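Long-range contacts in beta subunit of a putative Aromatic-ring-hydroxylating dioxygenase (Novosphingobium aromaticivorans DSM 12444, PDB 3EBY), which is probably the beta subunit of an aromatic-ring-hydroxylating dioxygenase, an NTF2-like protein that assembles here as a trimer: residues Ala15-Asn20 with Ile92-Ile97; Cys26-Arg31 with Phe87-Ile92; Arg31-Pro36 with Ala76-Asn81; Ser110-Gln115 with Tyr125-Tyr130. All blocks are in the same frame, centred on the assembly; numbering follows the deposited sequence.

Contact 1: residues Ala15-Asn20 with Ile92-Ile97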
loop_
_atom_site.group_PDB
_atom_site.type_symbol
_atom_site.label_atom_id
_atom_site.label_comp_id
_atom_site.label_asym_id
_atom_site.label_seq_id
_atom_site.Cartn_x
_atom_site.Cartn_y
_atom_site.Cartn_z
ATOM N N ALA A 15 -4.717 -0.243 16.305
ATOM C CA ALA A 15 -3.418 -0.248 17.011
ATOM C C ALA A 15 -2.305 -0.883 16.143
ATOM O O ALA A 15 -1.195 -0.342 16.016
ATOM C CB ALA A 15 -3.556 -1.005 18.394
ATOM N N ILE A 16 -2.616 -2.007 15.520
ATOM C CA ILE A 16 -1.644 -2.737 14.718
ATOM C C ILE A 16 -1.362 -1.994 13.411
ATOM O O ILE A 16 -0.197 -1.869 12.998
ATOM C CB ILE A 16 -2.101 -4.210 14.478
ATOM C CG1 ILE A 16 -1.968 -4.998 15.804
ATOM C CG2 ILE A 16 -1.308 -4.859 13.363
ATOM C CD1 ILE A 16 -2.676 -6.316 15.809
ATOM N N ASP A 17 -2.408 -1.501 12.750
ATOM C CA ASP A 17 -2.181 -0.742 11.534
ATOM C C ASP A 17 -1.377 0.567 11.799
ATOM O O ASP A 17 -0.469 0.890 11.045
ATOM C CB ASP A 17 -3.498 -0.441 10.811
ATOM C CG ASP A 17 -4.120 -1.681 10.149
ATOM O OD1 ASP A 17 -3.369 -2.591 9.719
ATOM O OD2 ASP A 17 -5.376 -1.695 9.994
ATOM N N ASP A 18 -1.647 1.247 12.914
ATOM C CA ASP A 18 -0.865 2.438 13.313
ATOM C C ASP A 18 0.602 2.058 13.581
ATOM O O ASP A 18 1.530 2.705 13.080
ATOM C CB ASP A 18 -1.440 3.057 14.593
ATOM C CG ASP A 18 -2.703 3.864 14.361
ATOM O OD1 ASP A 18 -3.064 4.171 13.216
ATOM O OD2 ASP A 18 -3.291 4.283 15.387
ATOM N N PHE A 19 0.798 0.964 14.318
ATOM C CA PHE A 19 2.134 0.445 14.585
ATOM C C PHE A 19 2.893 0.233 13.262
ATOM O O PHE A 19 4.034 0.689 13.106
ATOM C CB PHE A 19 2.050 -0.889 15.362
ATOM C CG PHE A 19 3.394 -1.509 15.654
ATOM C CD1 PHE A 19 4.081 -2.197 14.667
ATOM C CD2 PHE A 19 4.020 -1.301 16.886
ATOM C CE1 PHE A 19 5.314 -2.726 14.896
ATOM C CE2 PHE A 19 5.299 -1.814 17.123
ATOM C CZ PHE A 19 5.948 -2.526 16.110
ATOM N N ASN A 20 2.265 -0.449 12.297
ATOM C CA ASN A 20 2.960 -0.752 11.034
ATOM C C ASN A 20 3.313 0.521 10.242
ATOM O O ASN A 20 4.411 0.623 9.704
ATOM C CB ASN A 20 2.151 -1.737 10.170
ATOM C CG ASN A 20 2.285 -3.184 10.658
ATOM O OD1 ASN A 20 3.199 -3.496 11.410
ATOM N ND2 ASN A 20 1.282 -4.023 10.353
ATOM N N ILE A 92 3.276 -0.860 3.417
ATOM C CA ILE A 92 2.763 -1.981 4.185
ATOM C C ILE A 92 1.248 -2.067 4.050
ATOM O O ILE A 92 0.507 -1.080 4.257
ATOM C CB ILE A 92 3.198 -1.865 5.694
ATOM C CG1 ILE A 92 4.726 -1.652 5.766
ATOM C CG2 ILE A 92 2.763 -3.099 6.486
ATOM C CD1 ILE A 92 5.273 -1.281 7.182
ATOM N N GLY A 93 0.771 -3.253 3.705
ATOM C CA GLY A 93 -0.652 -3.481 3.607
ATOM C C GLY A 93 -1.365 -3.459 4.943
ATOM O O GLY A 93 -0.741 -3.562 6.017
ATOM N N ARG A 94 -2.695 -3.367 4.890
ATOM C CA ARG A 94 -3.519 -3.485 6.085
ATOM C C ARG A 94 -3.330 -4.878 6.708
ATOM O O ARG A 94 -3.237 -5.870 6.006
ATOM C CB ARG A 94 -4.981 -3.226 5.737
ATOM C CG ARG A 94 -5.951 -3.295 6.907
ATOM C CD ARG A 94 -7.342 -2.964 6.406
ATOM N NE ARG A 94 -8.370 -3.018 7.437
ATOM C CZ ARG A 94 -8.849 -1.960 8.070
ATOM N NH1 ARG A 94 -8.289 -0.772 7.910
ATOM N NH2 ARG A 94 -9.839 -2.104 8.938
ATOM N N ALA A 95 -3.291 -4.933 8.029
ATOM C CA ALA A 95 -3.045 -6.189 8.759
ATOM C C ALA A 95 -4.292 -7.065 8.809
ATOM O O ALA A 95 -5.414 -6.569 9.029
ATOM C CB ALA A 95 -2.548 -5.897 10.200
ATOM N N VAL A 96 -4.071 -8.372 8.661
ATOM C CA VAL A 96 -5.091 -9.385 8.941
ATOM C C VAL A 96 -4.815 -10.041 10.278
ATOM O O VAL A 96 -3.753 -10.668 10.484
ATOM C CB VAL A 96 -5.133 -10.476 7.824
ATOM C CG1 VAL A 96 -6.216 -11.513 8.121
ATOM C CG2 VAL A 96 -5.359 -9.829 6.428
ATOM N N ILE A 97 -5.702 -9.803 11.231
ATOM C CA ILE A 97 -5.582 -10.413 12.550
ATOM C C ILE A 97 -5.976 -11.890 12.444
ATOM O O ILE A 97 -7.092 -12.226 11.995
ATOM C CB ILE A 97 -6.443 -9.679 13.579
ATOM C CG1 ILE A 97 -5.887 -8.258 13.807
ATOM C CG2 ILE A 97 -6.514 -10.467 14.924
ATOM C CD1 ILE A 97 -6.813 -7.374 14.614
HETATM O O HOH W 1 -0.772 -2.609 8.581
#

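Contact 2: residues Cys26-Arg31 with Phe87-Ile92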
loop_
_atom_site.group_PDB
_atom_site.type_symbol
_atom_site.label_atom_id
_atom_site.label_comp_id
_atom_site.label_asym_id
_atom_site.label_seq_id
_atom_site.Cartn_x
_atom_site.Cartn_y
_atom_site.Cartn_z
ATOM N N CYS A 26 9.726 4.941 10.499
ATOM C CA CYS A 26 10.926 4.920 11.351
ATOM C C CYS A 26 12.151 4.428 10.557
ATOM O O CYS A 26 13.188 5.112 10.509
ATOM C CB CYS A 26 10.639 4.035 12.593
ATOM S SG CYS A 26 12.035 3.323 13.323
ATOM N N LEU A 27 11.998 3.325 9.830
ATOM C CA LEU A 27 13.104 2.780 9.042
ATOM C C LEU A 27 13.431 3.644 7.814
ATOM O O LEU A 27 14.605 3.933 7.543
ATOM C CB LEU A 27 12.827 1.318 8.618
ATOM C CG LEU A 27 12.792 0.334 9.818
ATOM C CD1 LEU A 27 12.273 -1.096 9.396
ATOM C CD2 LEU A 27 14.150 0.280 10.466
ATOM N N ASP A 28 12.393 4.107 7.120
ATOM C CA ASP A 28 12.583 4.890 5.894
ATOM C C ASP A 28 13.231 6.252 6.177
ATOM O O ASP A 28 14.020 6.741 5.372
ATOM C CB ASP A 28 11.273 5.102 5.200
ATOM C CG ASP A 28 10.647 3.800 4.699
ATOM O OD1 ASP A 28 11.356 2.756 4.642
ATOM O OD2 ASP A 28 9.445 3.837 4.378
ATOM N N ASP A 29 12.897 6.839 7.336
ATOM C CA ASP A 29 13.437 8.129 7.772
ATOM C C ASP A 29 14.870 7.976 8.343
ATOM O O ASP A 29 15.473 8.972 8.779
ATOM C CB ASP A 29 12.546 8.742 8.874
ATOM C CG ASP A 29 11.257 9.348 8.355
ATOM O OD1 ASP A 29 11.123 9.541 7.129
ATOM O OD2 ASP A 29 10.415 9.729 9.224
ATOM N N ASP A 30 15.348 6.733 8.436
ATOM C CA ASP A 30 16.640 6.424 9.056
ATOM C C ASP A 30 16.674 6.819 10.544
ATOM O O ASP A 30 17.722 7.203 11.067
ATOM C CB ASP A 30 17.775 7.120 8.297
ATOM C CG ASP A 30 19.147 6.613 8.703
ATOM O OD1 ASP A 30 19.332 5.390 8.770
ATOM O OD2 ASP A 30 20.042 7.452 8.855
ATOM N N ARG A 31 15.537 6.698 11.230
ATOM C CA ARG A 31 15.495 6.857 12.689
ATOM C C ARG A 31 15.710 5.490 13.341
ATOM O O ARG A 31 14.875 4.996 14.102
ATOM C CB ARG A 31 14.185 7.522 13.129
ATOM C CG ARG A 31 14.132 8.984 12.728
ATOM C CD ARG A 31 12.909 9.691 13.217
ATOM N NE ARG A 31 11.754 9.398 12.380
ATOM C CZ ARG A 31 10.782 8.553 12.719
ATOM N NH1 ARG A 31 10.780 7.978 13.905
ATOM N NH2 ARG A 31 9.833 8.255 11.860
ATOM N N PHE A 87 18.345 4.914 -0.137
ATOM C CA PHE A 87 17.095 5.431 0.385
ATOM C C PHE A 87 16.045 4.342 0.271
ATOM O O PHE A 87 15.832 3.789 -0.814
ATOM C CB PHE A 87 16.634 6.655 -0.386
ATOM C CG PHE A 87 17.564 7.827 -0.273
ATOM C CD1 PHE A 87 18.319 8.029 0.872
ATOM C CD2 PHE A 87 17.669 8.746 -1.309
ATOM C CE1 PHE A 87 19.191 9.103 0.961
ATOM C CE2 PHE A 87 18.512 9.840 -1.198
ATOM C CZ PHE A 87 19.279 10.002 -0.067
ATOM N N ASN A 88 15.383 4.071 1.388
ATOM C CA ASN A 88 14.367 3.034 1.451
ATOM C C ASN A 88 12.990 3.608 1.609
ATOM O O ASN A 88 12.797 4.649 2.250
ATOM C CB ASN A 88 14.649 2.074 2.599
ATOM C CG ASN A 88 15.936 1.306 2.405
ATOM O OD1 ASN A 88 16.138 0.657 1.364
ATOM N ND2 ASN A 88 16.885 1.520 3.314
ATOM N N ARG A 89 12.010 2.852 1.112
ATOM C CA ARG A 89 10.628 3.227 1.181
ATOM C C ARG A 89 9.810 1.954 1.402
ATOM O O ARG A 89 9.838 1.057 0.564
ATOM C CB ARG A 89 10.226 3.860 -0.155
ATOM C CG ARG A 89 8.835 4.346 -0.222
ATOM C CD ARG A 89 8.616 5.383 0.806
ATOM N NE ARG A 89 9.678 6.388 0.800
ATOM C CZ ARG A 89 9.902 7.208 1.817
ATOM N NH1 ARG A 89 9.171 7.125 2.908
ATOM N NH2 ARG A 89 10.835 8.123 1.735
ATOM N N HIS A 90 9.071 1.899 2.507
ATOM C CA HIS A 90 8.145 0.773 2.791
ATOM C C HIS A 90 6.714 1.162 2.408
ATOM O O HIS A 90 6.239 2.267 2.747
ATOM C CB HIS A 90 8.101 0.451 4.297
ATOM C CG HIS A 90 9.289 -0.293 4.825
ATOM N ND1 HIS A 90 10.525 0.299 4.980
ATOM C CD2 HIS A 90 9.363 -1.487 5.475
ATOM C CE1 HIS A 90 11.350 -0.560 5.562
ATOM N NE2 HIS A 90 10.677 -1.666 5.849
ATOM N N LEU A 91 6.022 0.248 1.737
ATOM C CA LEU A 91 4.587 0.260 1.719
ATOM C C LEU A 91 4.102 -1.020 2.400
ATOM O O LEU A 91 4.486 -2.129 2.021
ATOM C CB LEU A 91 4.001 0.399 0.305
ATOM C CG LEU A 91 4.222 1.733 -0.448
ATOM C CD1 LEU A 91 3.639 1.577 -1.852
ATOM C CD2 LEU A 91 3.534 2.915 0.226
ATOM N N ILE A 92 3.276 -0.860 3.417
ATOM C CA ILE A 92 2.763 -1.981 4.185
ATOM C C ILE A 92 1.248 -2.067 4.050
ATOM O O ILE A 92 0.507 -1.080 4.257
ATOM C CB ILE A 92 3.198 -1.865 5.694
ATOM C CG1 ILE A 92 4.726 -1.652 5.766
ATOM C CG2 ILE A 92 2.763 -3.099 6.486
ATOM C CD1 ILE A 92 5.273 -1.281 7.182
HETATM O O HOH W 2 16.421 2.878 5.639
HETATM O O HOH W 3 6.868 3.632 5.073
HETATM O O HOH W 4 15.893 5.261 3.986
HETATM O O HOH W 5 10.877 8.615 4.559
#

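Contact 3: residues Arg31-Pro36 with Ala76-Asn81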
loop_
_atom_site.group_PDB
_atom_site.type_symbol
_atom_site.label_atom_id
_atom_site.label_comp_id
_atom_site.label_asym_id
_atom_site.label_seq_id
_atom_site.Cartn_x
_atom_site.Cartn_y
_atom_site.Cartn_z
ATOM N N ARG A 31 15.537 6.698 11.230
ATOM C CA ARG A 31 15.495 6.857 12.689
ATOM C C ARG A 31 15.710 5.490 13.341
ATOM O O ARG A 31 14.875 4.996 14.102
ATOM C CB ARG A 31 14.185 7.522 13.129
ATOM C CG ARG A 31 14.132 8.984 12.728
ATOM C CD ARG A 31 12.909 9.691 13.217
ATOM N NE ARG A 31 11.754 9.398 12.380
ATOM C CZ ARG A 31 10.782 8.553 12.719
ATOM N NH1 ARG A 31 10.780 7.978 13.905
ATOM N NH2 ARG A 31 9.833 8.255 11.860
ATOM N N LEU A 32 16.873 4.897 13.064
ATOM C CA LEU A 32 17.111 3.494 13.403
ATOM C C LEU A 32 17.105 3.257 14.919
ATOM O O LEU A 32 16.661 2.202 15.392
ATOM C CB LEU A 32 18.437 3.000 12.810
ATOM C CG LEU A 32 18.611 3.039 11.276
ATOM C CD1 LEU A 32 19.923 2.367 10.912
ATOM C CD2 LEU A 32 17.434 2.384 10.513
ATOM N N GLU A 33 17.455 4.285 15.676
ATOM C CA GLU A 33 17.447 4.177 17.142
ATOM C C GLU A 33 16.045 3.883 17.723
ATOM O O GLU A 33 15.933 3.330 18.810
ATOM C CB GLU A 33 18.020 5.442 17.773
ATOM C CG GLU A 33 19.518 5.573 17.652
ATOM C CD GLU A 33 19.993 6.080 16.298
ATOM O OE1 GLU A 33 19.150 6.517 15.462
ATOM O OE2 GLU A 33 21.232 6.037 16.069
ATOM N N GLN A 34 14.989 4.290 17.023
ATOM C CA GLN A 34 13.618 4.022 17.479
ATOM C C GLN A 34 13.217 2.556 17.266
ATOM O O GLN A 34 12.348 2.035 17.963
ATOM C CB GLN A 34 12.595 4.933 16.750
ATOM C CG GLN A 34 11.097 4.690 17.196
ATOM C CD GLN A 34 10.038 5.516 16.388
ATOM O OE1 GLN A 34 10.335 6.074 15.333
ATOM N NE2 GLN A 34 8.801 5.492 16.850
ATOM N N TRP A 35 13.870 1.896 16.312
ATOM C CA TRP A 35 13.429 0.581 15.846
ATOM C C TRP A 35 13.424 -0.494 16.963
ATOM O O TRP A 35 12.415 -1.188 17.126
ATOM C CB TRP A 35 14.237 0.145 14.602
ATOM C CG TRP A 35 13.984 -1.281 14.137
ATOM C CD1 TRP A 35 12.874 -1.753 13.474
ATOM C CD2 TRP A 35 14.925 -2.355 14.151
ATOM N NE1 TRP A 35 13.043 -3.081 13.150
ATOM C CE2 TRP A 35 14.295 -3.477 13.553
ATOM C CE3 TRP A 35 16.237 -2.489 14.630
ATOM C CZ2 TRP A 35 14.928 -4.718 13.432
ATOM C CZ3 TRP A 35 16.864 -3.720 14.518
ATOM C CH2 TRP A 35 16.219 -4.812 13.877
ATOM N N PRO A 36 14.518 -0.599 17.755
ATOM C CA PRO A 36 14.516 -1.610 18.825
ATOM C C PRO A 36 13.422 -1.360 19.886
ATOM O O PRO A 36 12.900 -2.302 20.439
ATOM C CB PRO A 36 15.933 -1.501 19.423
ATOM C CG PRO A 36 16.764 -0.885 18.332
ATOM C CD PRO A 36 15.843 0.051 17.630
ATOM N N ALA A 76 26.076 -0.990 15.086
ATOM C CA ALA A 76 26.986 -1.353 14.009
ATOM C C ALA A 76 26.709 -0.536 12.720
ATOM O O ALA A 76 27.638 -0.131 12.029
ATOM C CB ALA A 76 26.893 -2.847 13.723
ATOM N N LEU A 77 25.435 -0.337 12.389
ATOM C CA LEU A 77 25.055 0.435 11.206
ATOM C C LEU A 77 25.512 1.900 11.329
ATOM O O LEU A 77 25.980 2.504 10.356
ATOM C CB LEU A 77 23.531 0.362 10.986
ATOM C CG LEU A 77 22.991 -1.007 10.538
ATOM C CD1 LEU A 77 21.488 -0.971 10.305
ATOM C CD2 LEU A 77 23.677 -1.486 9.312
ATOM N N ARG A 78 25.412 2.452 12.526
ATOM C CA ARG A 78 25.937 3.804 12.786
ATOM C C ARG A 78 27.469 3.847 12.731
ATOM O O ARG A 78 28.049 4.773 12.177
ATOM C CB ARG A 78 25.476 4.297 14.155
ATOM C CG ARG A 78 23.972 4.438 14.313
ATOM C CD ARG A 78 23.372 5.048 13.110
ATOM N NE ARG A 78 22.020 5.539 13.342
ATOM C CZ ARG A 78 21.227 5.959 12.369
ATOM N NH1 ARG A 78 21.625 5.859 11.112
ATOM N NH2 ARG A 78 20.023 6.443 12.646
ATOM N N LYS A 79 28.112 2.888 13.375
ATOM C CA LYS A 79 29.564 2.857 13.442
ATOM C C LYS A 79 30.184 2.699 12.050
ATOM O O LYS A 79 31.106 3.429 11.695
ATOM C CB LYS A 79 30.023 1.720 14.362
ATOM C CG LYS A 79 31.433 1.863 14.871
ATOM C CD LYS A 79 31.698 0.889 16.018
ATOM N N ALA A 80 29.678 1.750 11.263
ATOM C CA ALA A 80 30.255 1.473 9.953
ATOM C C ALA A 80 29.332 2.003 8.883
ATOM O O ALA A 80 28.860 1.248 8.045
ATOM C CB ALA A 80 30.488 -0.043 9.772
ATOM N N ASN A 81 29.108 3.324 8.900
ATOM C CA ASN A 81 28.107 3.974 8.030
ATOM C C ASN A 81 28.369 3.748 6.540
ATOM O O ASN A 81 29.478 3.974 6.053
ATOM C CB ASN A 81 28.045 5.477 8.326
#

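Contact 4: residues Ser110-Gln115 with Tyr125-Tyr130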
loop_
_atom_site.group_PDB
_atom_site.type_symbol
_atom_site.label_atom_id
_atom_site.label_comp_id
_atom_site.label_asym_id
_atom_site.label_seq_id
_atom_site.Cartn_x
_atom_site.Cartn_y
_atom_site.Cartn_z
ATOM N N SER A 110 1.175 -7.810 4.292
ATOM C CA SER A 110 2.065 -7.769 3.150
ATOM C C SER A 110 2.852 -6.481 3.167
ATOM O O SER A 110 2.390 -5.480 3.684
ATOM C CB SER A 110 1.297 -7.867 1.820
ATOM O OG SER A 110 0.736 -9.165 1.696
ATOM N N TYR A 111 4.055 -6.534 2.618
ATOM C CA TYR A 111 4.918 -5.350 2.485
ATOM C C TYR A 111 5.809 -5.424 1.245
ATOM O O TYR A 111 6.137 -6.507 0.742
ATOM C CB TYR A 111 5.806 -5.168 3.738
ATOM C CG TYR A 111 6.942 -6.192 3.825
ATOM C CD1 TYR A 111 8.101 -6.052 3.062
ATOM C CD2 TYR A 111 6.807 -7.343 4.598
ATOM C CE1 TYR A 111 9.105 -7.026 3.099
ATOM C CE2 TYR A 111 7.804 -8.358 4.585
ATOM C CZ TYR A 111 8.932 -8.185 3.832
ATOM O OH TYR A 111 9.898 -9.181 3.774
ATOM N N VAL A 112 6.210 -4.250 0.778
ATOM C CA VAL A 112 7.265 -4.139 -0.211
ATOM C C VAL A 112 8.161 -3.023 0.215
ATOM O O VAL A 112 7.685 -1.940 0.575
ATOM C CB VAL A 112 6.750 -3.909 -1.635
ATOM C CG1 VAL A 112 7.939 -3.739 -2.592
ATOM C CG2 VAL A 112 5.874 -5.106 -2.096
ATOM N N VAL A 113 9.464 -3.291 0.195
ATOM C CA VAL A 113 10.472 -2.283 0.434
ATOM C C VAL A 113 11.086 -1.931 -0.919
ATOM O O VAL A 113 11.539 -2.817 -1.665
ATOM C CB VAL A 113 11.634 -2.771 1.380
ATOM C CG1 VAL A 113 12.646 -1.634 1.558
ATOM C CG2 VAL A 113 11.088 -3.256 2.702
ATOM N N PHE A 114 10.986 -0.673 -1.252
ATOM C CA PHE A 114 11.573 -0.096 -2.468
ATOM C C PHE A 114 12.875 0.622 -2.089
ATOM O O PHE A 114 12.978 1.230 -1.015
ATOM C CB PHE A 114 10.599 0.908 -3.100
ATOM C CG PHE A 114 9.235 0.344 -3.382
ATOM C CD1 PHE A 114 8.259 0.312 -2.390
ATOM C CD2 PHE A 114 8.947 -0.225 -4.608
ATOM C CE1 PHE A 114 7.020 -0.244 -2.631
ATOM C CE2 PHE A 114 7.695 -0.799 -4.852
ATOM C CZ PHE A 114 6.748 -0.822 -3.867
ATOM N N GLN A 115 13.862 0.565 -2.976
ATOM C CA GLN A 115 15.149 1.128 -2.673
ATOM C C GLN A 115 15.669 1.948 -3.835
ATOM O O GLN A 115 15.534 1.545 -5.006
ATOM C CB GLN A 115 16.128 0.020 -2.340
ATOM C CG GLN A 115 17.410 0.489 -1.725
ATOM C CD GLN A 115 18.275 -0.661 -1.264
ATOM O OE1 GLN A 115 18.953 -1.285 -2.067
ATOM N NE2 GLN A 115 18.206 -0.985 0.031
ATOM N N TYR A 125 13.288 -3.813 -3.711
ATOM C CA TYR A 125 14.388 -4.415 -2.958
ATOM C C TYR A 125 13.996 -5.727 -2.274
ATOM O O TYR A 125 14.729 -6.736 -2.374
ATOM C CB TYR A 125 14.931 -3.413 -1.947
ATOM C CG TYR A 125 15.921 -3.981 -0.979
ATOM C CD1 TYR A 125 17.116 -4.521 -1.414
ATOM C CD2 TYR A 125 15.636 -4.033 0.362
ATOM C CE1 TYR A 125 18.020 -5.067 -0.520
ATOM C CE2 TYR A 125 16.507 -4.611 1.262
ATOM C CZ TYR A 125 17.716 -5.096 0.819
ATOM O OH TYR A 125 18.597 -5.633 1.734
ATOM N N ASN A 126 12.869 -5.707 -1.547
ATOM C CA ASN A 126 12.408 -6.889 -0.816
ATOM C C ASN A 126 10.898 -6.852 -0.677
ATOM O O ASN A 126 10.349 -5.852 -0.170
ATOM C CB ASN A 126 13.080 -6.940 0.575
ATOM C CG ASN A 126 12.797 -8.202 1.315
ATOM O OD1 ASN A 126 11.812 -8.286 2.043
ATOM N ND2 ASN A 126 13.620 -9.245 1.079
ATOM N N ALA A 127 10.227 -7.868 -1.226
ATOM C CA ALA A 127 8.773 -8.063 -1.054
ATOM C C ALA A 127 8.508 -9.293 -0.201
ATOM O O ALA A 127 9.179 -10.328 -0.361
ATOM C CB ALA A 127 8.064 -8.214 -2.445
ATOM N N GLY A 128 7.484 -9.224 0.652
ATOM C CA GLY A 128 7.178 -10.342 1.566
ATOM C C GLY A 128 5.926 -10.104 2.375
ATOM O O GLY A 128 5.108 -9.264 2.010
ATOM N N LYS A 129 5.801 -10.810 3.499
ATOM C CA LYS A 129 4.788 -10.512 4.464
ATOM C C LYS A 129 5.351 -10.631 5.874
ATOM O O LYS A 129 6.295 -11.414 6.113
ATOM C CB LYS A 129 3.566 -11.406 4.312
ATOM C CG LYS A 129 3.777 -12.841 4.686
ATOM C CD LYS A 129 2.445 -13.570 4.772
ATOM C CE LYS A 129 2.642 -15.052 4.978
ATOM N NZ LYS A 129 1.315 -15.760 5.229
ATOM N N TYR A 130 4.916 -9.718 6.726
ATOM C CA TYR A 130 5.171 -9.830 8.178
ATOM C C TYR A 130 4.217 -10.847 8.795
ATOM O O TYR A 130 3.007 -10.794 8.551
ATOM C CB TYR A 130 4.978 -8.472 8.880
ATOM C CG TYR A 130 5.834 -7.336 8.370
ATOM C CD1 TYR A 130 7.233 -7.428 8.363
ATOM C CD2 TYR A 130 5.255 -6.147 7.924
ATOM C CE1 TYR A 130 8.040 -6.326 8.008
ATOM C CE2 TYR A 130 6.043 -5.051 7.495
ATOM C CZ TYR A 130 7.422 -5.115 7.592
ATOM O OH TYR A 130 8.188 -4.033 7.140
#

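Contact 1: residues Ala15-Asn20 with Ile92-Ile97
Asp17 of the long N-terminal helix holds the loop-like part of strand 87-101 by its backbone, in the helix-over-sheet layer of the NTF2-like cone fold. Its OD1 takes the amide of Ala95 on the syn lone pair, with Asp17 OD1 2.9 Å from Ala95 N and the bond almost straight at 168°. The same oxygen accepts from a water that also donates to Gly93 O and accepts from Asn20 ND2, so one carboxylate oxygen is gripped twice and the Asn20 amide is tied in through the solvent molecule. The other branch, OD2, lies over one face of the Arg94 guanidinium, offset toward its rim; Asp17 OD2 to Arg94 NH1 is a long 3.7 Å and no N-H points at the oxygen, leaving a purely electrostatic pairing. Arg94, stretched from CG to NE, gives its NE instead to Asp18 of the second subunit, which carries this corner into the trimer interface. OD2 is also bonded by Gln13 one turn earlier, and Asn20 OD1 by Arg146. Around this polar line the packing is aliphatic. Ile16, its CG2 anti to the backbone N, sets that methyl against the Ala95 methyl, and its CD1 reaches toward Ile97 CG1. At the other end Ile92 CG2 meets the Asn20 CB, while Ile92 CD1 sits 3.3 Å from Asn20 O.

Contact 2: residues Cys26-Arg31 with Phe87-Ile92
Both oxygens of one buried carboxylate, Asp28, bond to the same residue, His90: one takes its ring and the other its backbone. Asp28 OD1 offers its syn lone pair to His90 ND1 at 2.6 Å, and the oxygen sits at the ring edge, only 10° out of the imidazole plane. Asp28 OD2 receives His90 N at 2.7 Å and 173°, but from above the carboxylate plane, which is turned 37° from the ring. A water joins OD2 to His90 O as well. With ND1 donating to the acid and NE2 bonded to Ile163 O, the imidazole is held at both nitrogens and is probably protonated on both. Arg89, bent at chi2 and chi3, curls back so that its guanidinium has Asp28 CB over one face; Asp28 OD2 to Arg89 NH1 is a long 3.6 Å contact of charges alone. Replacing Asp28 by an alanine would remove both hydrogen bonds to His90 and would probably leave its ring less firmly oriented and a buried backbone amide without its partner. Leu27 packs against the imidazole obliquely, its CB 3.9 Å from His90 CE1. Just beyond, Asp30 turns the chain with positive phi, Arg31 N bonding Cys26 O. The whole is a His-carboxylate pair joining strand 87-92 to a helix C-terminus closed by a Schellman motif.

Contact 3: residues Arg31-Pro36 with Ala76-Asn81
Residues 32-36 follow helical torsions without the regular bonding of a helix and lie beside the last turn of helix 67-79, the closest alpha carbons, those of Leu32 and Leu77, being 8.8 Å apart. The side chains bridge that gap. Glu33 and Arg78 meet tip to tip in a two-pronged, side-on salt bridge: Arg78 NH2 to Glu33 OE1 is 2.9 Å and nearly straight at 177°, on the syn lone pair, and Arg78 NE to Glu33 OE2 is also 2.9 Å. Both oxygens stay close to the guanidinium plane, although OE2 is approached from above its own carboxylate plane, the two groups being turned 25° apart. Bends at chi2 in both residues bring the tips together. Leu32 lies over one face of the same guanidinium, its CB 3.8 Å from Arg78 NH2, so the flat group has acid at its edge and aliphatic carbon above it. Further in, Leu32 CD1 touches Leu77 CD1 at 3.7 Å, the two side chains crossing at about a right angle. A leucine in place of Arg78 would lose both bonds to Glu33 and would probably loosen the link between loop and helix. Arg78 NH1 also pairs with Asp30, at the exit of helix 8-28. Leu32 rests on Leu27 of that helix and on Val74 of helix 67-79, so this surface contact packs the connection leading to strand 39-40 between the two helices.

Contact 4: residues Ser110-Gln115 with Tyr125-Tyr130
Strands 110-115 and 125-130 form an antiparallel hairpin pair in the curved NTF2-like sheet, with a classic beta bulge at Tyr125 and Asn126. The backbone bonds follow the register: Tyr111 and Gly128 exchange two, each 3.0 Å between N and O, and Val113 N meets Asn126 O at 2.7 Å. At the bulge Val113 O accepts from both Tyr125 N and Asn126 N. Among the aromatic contacts, Tyr111 CD2 lies over the centre of the Tyr130 ring in a face-to-face stack, with centroids 4.4 Å apart and planes at 29°. The other side-chain approaches are softer. Gly128 CA makes a CH-pi contact over the Tyr111 ring, Gln115 sets its amide over the centre of the Tyr125 ring with NE2 directed to Asn88, and Val112 CG2 meets Ala127 CB. The polar side-chain bond is the Tyr111 hydroxyl, with Tyr111 OH donating to Asn126 OD1 at 2.7 Å, nearly along the C=O axis.

How the contacts relate
The chain starts with helix 8-28, and contact 1 joins its middle to strand 87-101, closing the longest loop. Contact 2, nested inside it, ties the end of the same helix to the start of that strand; the two share Ile92. Contact 3 is nested deeper still, linking the turn after the helix to helix 67-79, and meets contact 2 through shared Arg31 and the Asp30-Arg78 salt bridge. Contact 4 follows in series, closing only a short loop within the long hairpin of strands 104-116 and 122-135. It borders strand 87-101 in the sheet: Ser110 bonds to Gly93 of contact 1, while Phe114 and Gln115 reach Arg89 and Asn88 of contact 2. Helices, sheet edge and hairpin are thereby joined.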